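Local coordinates for peroxisomal acyl-CoA oxidase 1A (Solanum lycopersicum, PDB 2FON), which probably catalyses the FAD-dependent oxidation of fatty acyl-CoA to trans-2-enoyl-CoA in peroxisomal beta-oxidation, passing the electrons to oxygen, at residues K59-K69 with N627-S635; A314-Y325 with G410-H421. One frame throughout, in Å; residues are numbered along the deposited sequence.

Contact 1. Residues K59-K69 with N627-S635; sequences KLVASDPGFSK and NYTDHYLGS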
loop_
_atom_site.group_PDB
_atom_site.type_symbol
_atom_site.label_atom_id
_atom_site.label_comp_id
_atom_site.label_asym_id
_atom_site.label_seq_id
_atom_site.Cartn_x
_atom_site.Cartn_y
_atom_site.Cartn_z
ATOM N N LYS B 59 9.038 -27.793 -9.278
ATOM C CA LYS B 59 7.977 -28.707 -9.600
ATOM C C LYS B 59 7.919 -29.797 -8.572
ATOM O O LYS B 59 6.871 -30.411 -8.313
ATOM C CB LYS B 59 8.165 -29.252 -11.002
ATOM C CG LYS B 59 7.277 -28.489 -11.946
ATOM C CD LYS B 59 7.850 -28.440 -13.355
ATOM C CE LYS B 59 7.335 -27.168 -14.036
ATOM N NZ LYS B 59 7.513 -27.300 -15.509
ATOM N N LEU B 60 9.053 -29.982 -7.944
ATOM C CA LEU B 60 9.151 -30.967 -6.933
ATOM C C LEU B 60 8.530 -30.474 -5.614
ATOM O O LEU B 60 8.029 -31.260 -4.828
ATOM C CB LEU B 60 10.610 -31.283 -6.777
ATOM C CG LEU B 60 10.901 -32.315 -5.741
ATOM C CD1 LEU B 60 11.979 -33.235 -6.328
ATOM C CD2 LEU B 60 11.260 -31.615 -4.353
ATOM N N VAL B 61 8.582 -29.175 -5.362
ATOM C CA VAL B 61 7.861 -28.624 -4.232
ATOM C C VAL B 61 6.356 -28.679 -4.522
ATOM O O VAL B 61 5.559 -29.179 -3.695
ATOM C CB VAL B 61 8.346 -27.220 -3.829
ATOM C CG1 VAL B 61 7.536 -26.731 -2.695
ATOM C CG2 VAL B 61 9.744 -27.329 -3.315
ATOM N N ALA B 62 6.013 -28.238 -5.731
ATOM C CA ALA B 62 4.656 -28.065 -6.233
ATOM C C ALA B 62 3.846 -29.341 -6.284
ATOM O O ALA B 62 2.639 -29.327 -6.105
ATOM C CB ALA B 62 4.705 -27.431 -7.600
ATOM N N SER B 63 4.465 -30.468 -6.549
ATOM C CA SER B 63 3.613 -31.608 -6.768
ATOM C C SER B 63 3.707 -32.557 -5.606
ATOM O O SER B 63 3.670 -33.778 -5.808
ATOM C CB SER B 63 3.982 -32.291 -8.082
ATOM O OG SER B 63 5.228 -32.908 -7.893
ATOM N N ASP B 64 3.848 -32.004 -4.403
ATOM C CA ASP B 64 3.962 -32.796 -3.217
ATOM C C ASP B 64 2.966 -32.381 -2.177
ATOM O O ASP B 64 3.112 -31.299 -1.526
ATOM C CB ASP B 64 5.358 -32.746 -2.609
ATOM C CG ASP B 64 5.521 -33.723 -1.361
ATOM O OD1 ASP B 64 4.489 -34.149 -0.719
ATOM O OD2 ASP B 64 6.695 -34.044 -1.012
ATOM N N PRO B 65 1.988 -33.284 -1.947
ATOM C CA PRO B 65 0.888 -33.092 -0.985
ATOM C C PRO B 65 1.345 -32.314 0.230
ATOM O O PRO B 65 0.710 -31.313 0.568
ATOM C CB PRO B 65 0.502 -34.518 -0.611
ATOM C CG PRO B 65 0.741 -35.266 -1.867
ATOM C CD PRO B 65 1.886 -34.583 -2.617
ATOM N N GLY B 66 2.447 -32.752 0.840
ATOM C CA GLY B 66 2.957 -32.192 2.088
ATOM C C GLY B 66 3.437 -30.755 2.038
ATOM O O GLY B 66 3.743 -30.186 3.065
ATOM N N PHE B 67 3.516 -30.147 0.858
ATOM C CA PHE B 67 3.775 -28.710 0.765
ATOM C C PHE B 67 2.586 -27.881 0.323
ATOM O O PHE B 67 2.763 -26.720 -0.039
ATOM C CB PHE B 67 4.909 -28.453 -0.215
ATOM C CG PHE B 67 6.212 -28.988 0.235
ATOM C CD1 PHE B 67 6.958 -29.828 -0.604
ATOM C CD2 PHE B 67 6.714 -28.664 1.516
ATOM C CE1 PHE B 67 8.181 -30.356 -0.192
ATOM C CE2 PHE B 67 7.955 -29.183 1.945
ATOM C CZ PHE B 67 8.693 -30.029 1.056
ATOM N N SER B 68 1.387 -28.451 0.333
ATOM C CA SER B 68 0.181 -27.722 -0.023
ATOM C C SER B 68 -0.038 -26.464 0.841
ATOM O O SER B 68 0.187 -26.469 2.057
ATOM C CB SER B 68 -1.020 -28.653 0.111
ATOM O OG SER B 68 -2.226 -27.923 0.246
ATOM N N LYS B 69 -0.503 -25.392 0.227
ATOM C CA LYS B 69 -0.840 -24.190 0.975
ATOM C C LYS B 69 -2.324 -24.131 1.141
ATOM O O LYS B 69 -2.863 -23.136 1.569
ATOM C CB LYS B 69 -0.326 -22.936 0.266
ATOM C CG LYS B 69 1.152 -23.007 -0.034
ATOM C CD LYS B 69 1.817 -21.662 -0.364
ATOM C CE LYS B 69 1.373 -21.043 -1.719
ATOM N NZ LYS B 69 2.576 -20.715 -2.590
ATOM N N ASN B 627 8.277 -18.620 -15.264
ATOM C CA ASN B 627 8.136 -20.057 -15.019
ATOM C C ASN B 627 7.496 -20.553 -13.672
ATOM O O ASN B 627 7.774 -21.659 -13.211
ATOM C CB ASN B 627 9.485 -20.720 -15.253
ATOM C CG ASN B 627 9.353 -22.171 -15.495
ATOM O OD1 ASN B 627 8.531 -22.614 -16.303
ATOM N ND2 ASN B 627 10.141 -22.943 -14.780
ATOM N N TYR B 628 6.579 -19.761 -13.106
ATOM C CA TYR B 628 5.959 -20.085 -11.820
ATOM C C TYR B 628 4.844 -21.056 -11.925
ATOM O O TYR B 628 4.011 -20.975 -12.851
ATOM C CB TYR B 628 5.338 -18.873 -11.227
ATOM C CG TYR B 628 6.319 -17.844 -10.879
ATOM C CD1 TYR B 628 6.078 -16.513 -11.220
ATOM C CD2 TYR B 628 7.464 -18.175 -10.182
ATOM C CE1 TYR B 628 6.978 -15.527 -10.870
ATOM C CE2 TYR B 628 8.390 -17.203 -9.844
ATOM C CZ TYR B 628 8.153 -15.869 -10.198
ATOM O OH TYR B 628 9.047 -14.871 -9.887
ATOM N N THR B 629 4.785 -21.946 -10.956
ATOM C CA THR B 629 3.684 -22.865 -10.907
ATOM C C THR B 629 2.501 -22.172 -10.243
ATOM O O THR B 629 2.638 -21.191 -9.532
ATOM C CB THR B 629 4.025 -24.077 -10.045
ATOM O OG1 THR B 629 4.149 -23.654 -8.653
ATOM C CG2 THR B 629 5.276 -24.790 -10.542
ATOM N N ASP B 630 1.317 -22.720 -10.454
ATOM C CA ASP B 630 0.133 -22.312 -9.737
ATOM C C ASP B 630 0.297 -22.483 -8.207
ATOM O O ASP B 630 -0.163 -21.651 -7.443
ATOM C CB ASP B 630 -1.066 -23.090 -10.277
ATOM C CG ASP B 630 -1.579 -22.513 -11.594
ATOM O OD1 ASP B 630 -0.985 -21.535 -12.124
ATOM O OD2 ASP B 630 -2.574 -23.038 -12.140
ATOM N N HIS B 631 0.954 -23.544 -7.766
ATOM C CA HIS B 631 1.158 -23.731 -6.389
ATOM C C HIS B 631 1.923 -22.501 -5.835
ATOM O O HIS B 631 1.590 -21.955 -4.774
ATOM C CB HIS B 631 1.941 -25.001 -6.169
ATOM C CG HIS B 631 2.343 -25.210 -4.754
ATOM N ND1 HIS B 631 3.468 -24.625 -4.205
ATOM C CD2 HIS B 631 1.775 -25.941 -3.765
ATOM C CE1 HIS B 631 3.569 -24.986 -2.934
ATOM N NE2 HIS B 631 2.553 -25.777 -2.640
ATOM N N TYR B 632 2.921 -22.035 -6.575
ATOM C CA TYR B 632 3.794 -21.043 -6.041
ATOM C C TYR B 632 3.103 -19.746 -6.100
ATOM O O TYR B 632 3.163 -18.960 -5.154
ATOM C CB TYR B 632 5.086 -20.982 -6.793
ATOM C CG TYR B 632 6.065 -19.989 -6.217
ATOM C CD1 TYR B 632 6.405 -19.989 -4.853
ATOM C CD2 TYR B 632 6.631 -19.018 -7.027
ATOM C CE1 TYR B 632 7.272 -19.091 -4.355
ATOM C CE2 TYR B 632 7.490 -18.101 -6.511
ATOM C CZ TYR B 632 7.788 -18.130 -5.196
ATOM O OH TYR B 632 8.684 -17.208 -4.766
ATOM N N LEU B 633 2.405 -19.507 -7.188
ATOM C CA LEU B 633 1.669 -18.272 -7.339
ATOM C C LEU B 633 0.435 -18.077 -6.411
ATOM O O LEU B 633 0.161 -16.929 -6.021
ATOM C CB LEU B 633 1.306 -18.118 -8.791
ATOM C CG LEU B 633 1.586 -16.752 -9.415
ATOM C CD1 LEU B 633 2.929 -16.077 -8.985
ATOM C CD2 LEU B 633 1.571 -17.018 -10.879
ATOM N N GLY B 634 -0.272 -19.183 -6.064
ATOM C CA GLY B 634 -1.535 -19.244 -5.263
ATOM C C GLY B 634 -2.522 -18.096 -5.495
ATOM O O GLY B 634 -2.919 -17.398 -4.547
ATOM N N SER B 635 -2.837 -17.844 -6.766
ATOM C CA SER B 635 -3.710 -16.776 -7.193
ATOM C C SER B 635 -4.792 -17.383 -8.082
ATOM O O SER B 635 -4.526 -17.971 -9.150
ATOM C CB SER B 635 -2.935 -15.780 -8.090
ATOM O OG SER B 635 -3.710 -14.607 -8.468
#

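Contact 2. Residues A314-Y325 with G410-H421; sequences AMSRAVCIATRY and GIEECRKLCGGH. With FAD (flavin-adenine dinucleotide), chain D.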
loop_
_atom_site.group_PDB
_atom_site.type_symbol
_atom_site.label_atom_id
_atom_site.label_comp_id
_atom_site.label_asym_id
_atom_site.label_seq_id
_atom_site.Cartn_x
_atom_site.Cartn_y
_atom_site.Cartn_z
ATOM N N ALA B 314 9.342 -11.009 -5.731
ATOM C CA ALA B 314 8.011 -10.408 -5.476
ATOM C C ALA B 314 7.440 -9.513 -6.662
ATOM O O ALA B 314 6.302 -9.662 -7.058
ATOM C CB ALA B 314 8.026 -9.635 -4.138
ATOM N N MET B 315 8.199 -8.595 -7.239
ATOM C CA MET B 315 7.613 -7.816 -8.284
ATOM C C MET B 315 7.109 -8.761 -9.407
ATOM O O MET B 315 5.984 -8.612 -9.917
ATOM C CB MET B 315 8.635 -6.831 -8.816
ATOM C CG MET B 315 8.173 -5.944 -9.930
ATOM S SD MET B 315 7.110 -4.682 -9.209
ATOM C CE MET B 315 8.235 -3.324 -8.873
ATOM N N SER B 316 7.939 -9.729 -9.799
ATOM C CA SER B 316 7.565 -10.653 -10.836
ATOM C C SER B 316 6.309 -11.431 -10.404
ATOM O O SER B 316 5.385 -11.543 -11.213
ATOM C CB SER B 316 8.723 -11.600 -11.195
ATOM O OG SER B 316 8.762 -12.767 -10.358
ATOM N N ARG B 317 6.232 -11.964 -9.175
ATOM C CA ARG B 317 4.962 -12.638 -8.817
ATOM C C ARG B 317 3.709 -11.720 -8.971
ATOM O O ARG B 317 2.689 -12.131 -9.477
ATOM C CB ARG B 317 4.987 -13.263 -7.429
ATOM C CG ARG B 317 5.886 -14.446 -7.271
ATOM C CD ARG B 317 6.221 -14.697 -5.795
ATOM N NE ARG B 317 5.223 -15.585 -5.227
ATOM C CZ ARG B 317 5.167 -16.010 -3.962
ATOM N NH1 ARG B 317 6.046 -15.635 -3.070
ATOM N NH2 ARG B 317 4.208 -16.846 -3.591
ATOM N N ALA B 318 3.796 -10.459 -8.554
ATOM C CA ALA B 318 2.613 -9.614 -8.551
ATOM C C ALA B 318 2.236 -9.255 -10.003
ATOM O O ALA B 318 1.054 -9.304 -10.391
ATOM C CB ALA B 318 2.857 -8.434 -7.764
ATOM N N VAL B 319 3.259 -8.941 -10.793
ATOM C CA VAL B 319 3.108 -8.584 -12.176
ATOM C C VAL B 319 2.526 -9.763 -12.946
ATOM O O VAL B 319 1.686 -9.619 -13.826
ATOM C CB VAL B 319 4.477 -8.125 -12.747
ATOM C CG1 VAL B 319 4.417 -7.980 -14.123
ATOM C CG2 VAL B 319 4.801 -6.791 -12.211
ATOM N N CYS B 320 2.959 -10.951 -12.606
ATOM C CA CYS B 320 2.413 -12.092 -13.268
ATOM C C CYS B 320 0.914 -12.230 -12.960
ATOM O O CYS B 320 0.143 -12.443 -13.847
ATOM C CB CYS B 320 3.175 -13.355 -12.873
ATOM S SG CYS B 320 2.504 -14.813 -13.666
ATOM N N ILE B 321 0.475 -12.101 -11.722
ATOM C CA ILE B 321 -0.961 -12.110 -11.486
ATOM C C ILE B 321 -1.760 -10.970 -12.157
ATOM O O ILE B 321 -2.684 -11.269 -12.901
ATOM C CB ILE B 321 -1.271 -12.170 -10.060
ATOM C CG1 ILE B 321 -0.676 -13.442 -9.495
ATOM C CG2 ILE B 321 -2.744 -12.075 -9.867
ATOM C CD1 ILE B 321 -0.150 -13.237 -8.112
ATOM N N ALA B 322 -1.416 -9.697 -11.959
ATOM C CA ALA B 322 -2.180 -8.621 -12.614
ATOM C C ALA B 322 -2.221 -8.724 -14.161
ATOM O O ALA B 322 -3.212 -8.336 -14.805
ATOM C CB ALA B 322 -1.657 -7.285 -12.212
ATOM N N THR B 323 -1.147 -9.252 -14.746
ATOM C CA THR B 323 -1.056 -9.322 -16.173
ATOM C C THR B 323 -2.029 -10.384 -16.698
ATOM O O THR B 323 -2.909 -10.078 -17.521
ATOM C CB THR B 323 0.397 -9.567 -16.646
ATOM O OG1 THR B 323 1.166 -8.394 -16.351
ATOM C CG2 THR B 323 0.469 -9.853 -18.158
ATOM N N ARG B 324 -1.912 -11.611 -16.199
ATOM C CA ARG B 324 -2.842 -12.648 -16.606
ATOM C C ARG B 324 -4.248 -12.199 -16.298
ATOM O O ARG B 324 -5.111 -12.252 -17.178
ATOM C CB ARG B 324 -2.526 -13.966 -15.931
ATOM C CG ARG B 324 -1.196 -14.575 -16.358
ATOM C CD ARG B 324 -1.055 -15.985 -15.807
ATOM N NE ARG B 324 0.164 -16.608 -16.326
ATOM C CZ ARG B 324 0.854 -17.552 -15.685
ATOM N NH1 ARG B 324 0.441 -17.961 -14.480
ATOM N NH2 ARG B 324 1.961 -18.078 -16.251
ATOM N N TYR B 325 -4.508 -11.716 -15.077
ATOM C CA TYR B 325 -5.859 -11.211 -14.838
ATOM C C TYR B 325 -6.277 -10.115 -15.850
ATOM O O TYR B 325 -7.407 -10.169 -16.341
ATOM C CB TYR B 325 -6.060 -10.710 -13.446
ATOM C CG TYR B 325 -7.489 -10.303 -13.153
ATOM C CD1 TYR B 325 -8.515 -11.276 -13.039
ATOM C CD2 TYR B 325 -7.831 -8.951 -12.979
ATOM C CE1 TYR B 325 -9.825 -10.934 -12.764
ATOM C CE2 TYR B 325 -9.163 -8.574 -12.705
ATOM C CZ TYR B 325 -10.149 -9.585 -12.596
ATOM O OH TYR B 325 -11.452 -9.235 -12.275
ATOM N N GLY B 410 4.659 -1.330 -6.156
ATOM C CA GLY B 410 4.191 -2.100 -7.289
ATOM C C GLY B 410 3.209 -3.240 -7.032
ATOM O O GLY B 410 2.349 -3.582 -7.901
ATOM N N ILE B 411 3.327 -3.867 -5.867
ATOM C CA ILE B 411 2.440 -4.974 -5.555
ATOM C C ILE B 411 1.064 -4.355 -5.170
ATOM O O ILE B 411 0.041 -4.825 -5.664
ATOM C CB ILE B 411 3.031 -5.882 -4.436
ATOM C CG1 ILE B 411 4.327 -6.519 -4.876
ATOM C CG2 ILE B 411 2.051 -6.958 -3.956
ATOM C CD1 ILE B 411 5.116 -7.005 -3.685
ATOM N N GLU B 412 1.013 -3.290 -4.366
ATOM C CA GLU B 412 -0.283 -2.616 -4.135
ATOM C C GLU B 412 -0.969 -2.117 -5.394
ATOM O O GLU B 412 -2.219 -2.137 -5.493
ATOM C CB GLU B 412 -0.175 -1.447 -3.161
ATOM C CG GLU B 412 -1.553 -0.835 -2.704
ATOM C CD GLU B 412 -2.767 -1.835 -2.475
ATOM O OE1 GLU B 412 -2.582 -3.050 -2.134
ATOM O OE2 GLU B 412 -3.945 -1.369 -2.640
ATOM N N GLU B 413 -0.159 -1.651 -6.346
ATOM C CA GLU B 413 -0.665 -1.228 -7.600
ATOM C C GLU B 413 -1.236 -2.424 -8.373
ATOM O O GLU B 413 -2.258 -2.318 -9.042
ATOM C CB GLU B 413 0.432 -0.570 -8.383
ATOM C CG GLU B 413 -0.092 0.154 -9.647
ATOM C CD GLU B 413 -1.089 1.247 -9.294
ATOM O OE1 GLU B 413 -0.838 1.907 -8.256
ATOM O OE2 GLU B 413 -2.102 1.457 -10.029
ATOM N N CYS B 414 -0.575 -3.562 -8.313
ATOM C CA CYS B 414 -1.074 -4.693 -9.054
ATOM C C CYS B 414 -2.420 -5.155 -8.447
ATOM O O CYS B 414 -3.355 -5.562 -9.169
ATOM C CB CYS B 414 -0.036 -5.836 -9.088
ATOM S SG CYS B 414 1.414 -5.573 -10.196
ATOM N N ARG B 415 -2.521 -5.105 -7.125
ATOM C CA ARG B 415 -3.769 -5.447 -6.480
ATOM C C ARG B 415 -4.868 -4.498 -7.017
ATOM O O ARG B 415 -5.892 -4.938 -7.484
ATOM C CB ARG B 415 -3.596 -5.307 -4.975
ATOM C CG ARG B 415 -4.640 -6.019 -4.106
ATOM C CD ARG B 415 -4.664 -5.406 -2.674
ATOM N NE ARG B 415 -5.125 -4.009 -2.637
ATOM C CZ ARG B 415 -6.357 -3.580 -3.007
ATOM N NH1 ARG B 415 -7.287 -4.432 -3.504
ATOM N NH2 ARG B 415 -6.684 -2.282 -2.892
ATOM N N LYS B 416 -4.627 -3.194 -6.966
ATOM C CA LYS B 416 -5.590 -2.221 -7.430
ATOM C C LYS B 416 -5.997 -2.428 -8.887
ATOM O O LYS B 416 -7.143 -2.151 -9.253
ATOM C CB LYS B 416 -5.018 -0.830 -7.297
ATOM C CG LYS B 416 -5.140 -0.301 -5.944
ATOM C CD LYS B 416 -4.970 1.225 -5.969
ATOM C CE LYS B 416 -5.061 1.794 -4.554
ATOM N NZ LYS B 416 -3.984 1.158 -3.705
ATOM N N LEU B 417 -5.055 -2.898 -9.690
ATOM C CA LEU B 417 -5.264 -3.097 -11.090
ATOM C C LEU B 417 -6.187 -4.253 -11.286
ATOM O O LEU B 417 -6.784 -4.348 -12.329
ATOM C CB LEU B 417 -3.967 -3.434 -11.826
ATOM C CG LEU B 417 -2.827 -2.440 -12.008
ATOM C CD1 LEU B 417 -1.779 -3.093 -12.820
ATOM C CD2 LEU B 417 -3.310 -1.217 -12.758
ATOM N N CYS B 418 -6.296 -5.151 -10.314
ATOM C CA CYS B 418 -7.193 -6.278 -10.408
ATOM C C CYS B 418 -8.582 -5.919 -9.991
ATOM O O CYS B 418 -9.452 -6.782 -9.870
ATOM C CB CYS B 418 -6.667 -7.398 -9.567
ATOM S SG CYS B 418 -5.223 -8.108 -10.401
ATOM N N GLY B 419 -8.825 -4.635 -9.791
ATOM C CA GLY B 419 -10.157 -4.184 -9.335
ATOM C C GLY B 419 -10.692 -4.901 -8.111
ATOM O O GLY B 419 -9.944 -5.576 -7.427
ATOM N N GLY B 420 -11.976 -4.783 -7.816
ATOM C CA GLY B 420 -12.490 -5.448 -6.640
ATOM C C GLY B 420 -12.010 -6.876 -6.354
ATOM O O GLY B 420 -11.823 -7.206 -5.163
ATOM N N HIS B 421 -11.818 -7.739 -7.380
ATOM C CA HIS B 421 -11.464 -9.131 -7.083
ATOM C C HIS B 421 -10.104 -9.250 -6.408
ATOM O O HIS B 421 -9.834 -10.241 -5.659
ATOM C CB HIS B 421 -11.578 -10.102 -8.261
ATOM C CG HIS B 421 -12.977 -10.244 -8.799
ATOM N ND1 HIS B 421 -14.086 -10.390 -7.985
ATOM C CD2 HIS B 421 -13.444 -10.230 -10.071
ATOM C CE1 HIS B 421 -15.175 -10.415 -8.725
ATOM N NE2 HIS B 421 -14.813 -10.340 -9.994
HETATM P PA FAD D . -13.119 -3.385 -13.091
HETATM O O1A FAD D . -13.930 -2.282 -13.717
HETATM O O2A FAD D . -13.334 -4.788 -13.665
HETATM O O5B FAD D . -11.649 -2.869 -13.249
HETATM C C5B FAD D . -10.587 -3.791 -13.230
HETATM C C4B FAD D . -9.455 -2.944 -13.795
HETATM O O4B FAD D . -9.812 -2.552 -15.109
HETATM C C3B FAD D . -9.213 -1.656 -13.008
HETATM O O3B FAD D . -7.852 -1.448 -13.063
HETATM C C2B FAD D . -9.807 -0.592 -13.871
HETATM O O2B FAD D . -9.152 0.626 -13.714
HETATM C C1B FAD D . -9.602 -1.181 -15.257
HETATM N N9A FAD D . -10.649 -0.641 -16.116
HETATM C C8A FAD D . -11.943 -1.071 -16.185
HETATM N N7A FAD D . -12.565 -0.277 -17.092
HETATM C C5A FAD D . -11.686 0.622 -17.602
HETATM C C6A FAD D . -11.789 1.633 -18.561
HETATM N N6A FAD D . -12.959 1.860 -19.148
HETATM N N1A FAD D . -10.689 2.407 -18.873
HETATM C C2A FAD D . -9.475 2.185 -18.264
HETATM N N3A FAD D . -9.374 1.178 -17.336
HETATM C C4A FAD D . -10.464 0.413 -16.993
HETATM N N1 FAD D . -21.184 -3.777 -5.225
HETATM C C2 FAD D . -22.541 -3.723 -4.920
HETATM O O2 FAD D . -23.433 -3.676 -5.806
HETATM N N3 FAD D . -22.894 -3.645 -3.589
HETATM C C4 FAD D . -21.944 -3.657 -2.607
HETATM O O4 FAD D . -22.319 -3.628 -1.434
HETATM C C4X FAD D . -20.598 -3.729 -2.928
HETATM N N5 FAD D . -19.628 -3.784 -1.929
HETATM C C5X FAD D . -18.303 -3.925 -2.201
HETATM C C6 FAD D . -17.451 -3.992 -1.139
HETATM C C7 FAD D . -16.094 -4.110 -1.366
HETATM C C7M FAD D . -15.196 -4.167 -0.148
HETATM C C8 FAD D . -15.612 -4.149 -2.715
HETATM C C8M FAD D . -14.158 -4.294 -3.047
HETATM C C9 FAD D . -16.505 -4.086 -3.771
HETATM C C9A FAD D . -17.887 -3.994 -3.524
HETATM N N10 FAD D . -18.867 -3.932 -4.563
HETATM C C10 FAD D . -20.215 -3.796 -4.247
HETATM C "C1'" FAD D . -18.508 -3.931 -6.031
HETATM C "C2'" FAD D . -17.810 -2.581 -6.154
HETATM O "O2'" FAD D . -18.654 -1.537 -5.849
HETATM C "C3'" FAD D . -17.325 -2.122 -7.491
HETATM O "O3'" FAD D . -18.401 -1.808 -8.347
HETATM C "C4'" FAD D . -16.368 -3.057 -8.165
HETATM O "O4'" FAD D . -15.380 -3.472 -7.232
HETATM C "C5'" FAD D . -15.812 -2.241 -9.340
HETATM O "O5'" FAD D . -14.543 -2.749 -9.624
HETATM P P FAD D . -14.359 -3.979 -10.611
HETATM O O1P FAD D . -14.150 -5.210 -9.754
HETATM O O2P FAD D . -15.586 -3.957 -11.536
HETATM O O3P FAD D . -13.096 -3.462 -11.478
#

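Contact 1. Residues K59-K69 with N627-S635
Ala-62 and His-631 bring the backbones nearest, CA to CA 5.6 Å, where the last turn of helix 48-62 and the loop after it bend round the side chain of His-631, which projects from helix 630-633. The contact joins the N-terminal helical region of this acyl-CoA oxidase to its C-terminal helical region. His-631 is the plug: with CG anti to the backbone N (chi1 173°), its ring stands out from the short helix into the bend of 59-69. Ala-62 CA lies over one ring face in a CH-pi contact, 4.2 Å from the centroid, while CB of Ala-62 packs on His-631 CB at 3.9 Å. At the ring edge His-631 NE2 donates to Phe-67 O (2.8 Å); that oxygen lies in the ring plane, yet the donor stands 50° above the plane of the carbonyl. This bond, with Ala-62 over the face, probably helps hold the ring's rotation, and it satisfies a backbone oxygen of the loop. Thr-629 is the N-cap, its OG1 accepting from Tyr-632 N at 2.9 Å, and the methyl CG2 rests on Ala-62 CB at 4.0 Å. From the far end of the loop, Lys-69, kinked at chi3 and chi4, reaches carbonyls at the C-terminal end of the short helix, whose partial negative charge its ammonium would probably offset; it also salt-bridges Asp-113. Lys-69 NZ donates to His-631 O at 2.7 Å and, weakly, to Tyr-632 O at 3.2 Å.

Contact 2. Residues A314-Y325 with G410-H421
Ala-318 and Ala-322 face Ile-411 and Cys-414 where two helices run nearly parallel, their axes 8.9 Å apart at 16°. The small alanines are shallow hollows and the other helix supplies the bumps. Ile-411 fits between Ala-314 and Ala-318, its CD1 against Ala-314 CB and its CG1 3.8 Å from Ala-318 CB. Cys-414 drops in one turn on, CB on Ala-322 CB (3.8 Å), SG against the Ala-318 carbonyl and Val-319 CG2. Gly-410, lacking a side chain, makes room for Met-315 SD, 4.3 Å from its CA. These are helices of the C-alpha1 bundle, and helix 389-417 ends at the FAD: Gly-420 N gives a weak hydrogen bond to O1P of FAD (2.9 Å). Where the chain leaves helix 389-417, Tyr-325 of the neighbouring helix, CG anti to its N (chi1 -175°), lays its ring along Cys-418, whose SG is oblique to it and 3.8 Å from Tyr-325 CD2. The Tyr-325 and His-421 side chains cross at about a right angle, the Tyr-325 OH at the edge of the His-421 ring. A serine replacing Tyr-325 would probably open a gap beside Cys-418 and take away the hydroxyl at that ring edge. His-421 NE2 is hydrogen-bonded to Leu-159 O of the second subunit.

Overall arrangement
Centres of contacts 1 and 2 lie about 19 Å apart, and segment 314-325 of contact 2 touches segment 627-635 directly. Arg-317 NH2 probably donates to Tyr-632 O at 2.8 Å and its guanidinium makes a cation-pi contact with the Tyr-632 ring; Asp-113 OD2 takes salt bridges from both Arg-317 and Lys-69, so one carboxylate ties the two contacts. Leu-633 CD2 also packs on Cys-320 SG at 3.7 Å. Contact 1 stands away from the annotated sites, about 22 Å from the chain centre. Contact 2 reaches the FAD: the Tyr-325 side chain comes within about 3 Å of that of Arg-329, which is hydrogen-bonded to FAD, and residues of the second subunit, including Ser-163 and Thr-441, complete this site.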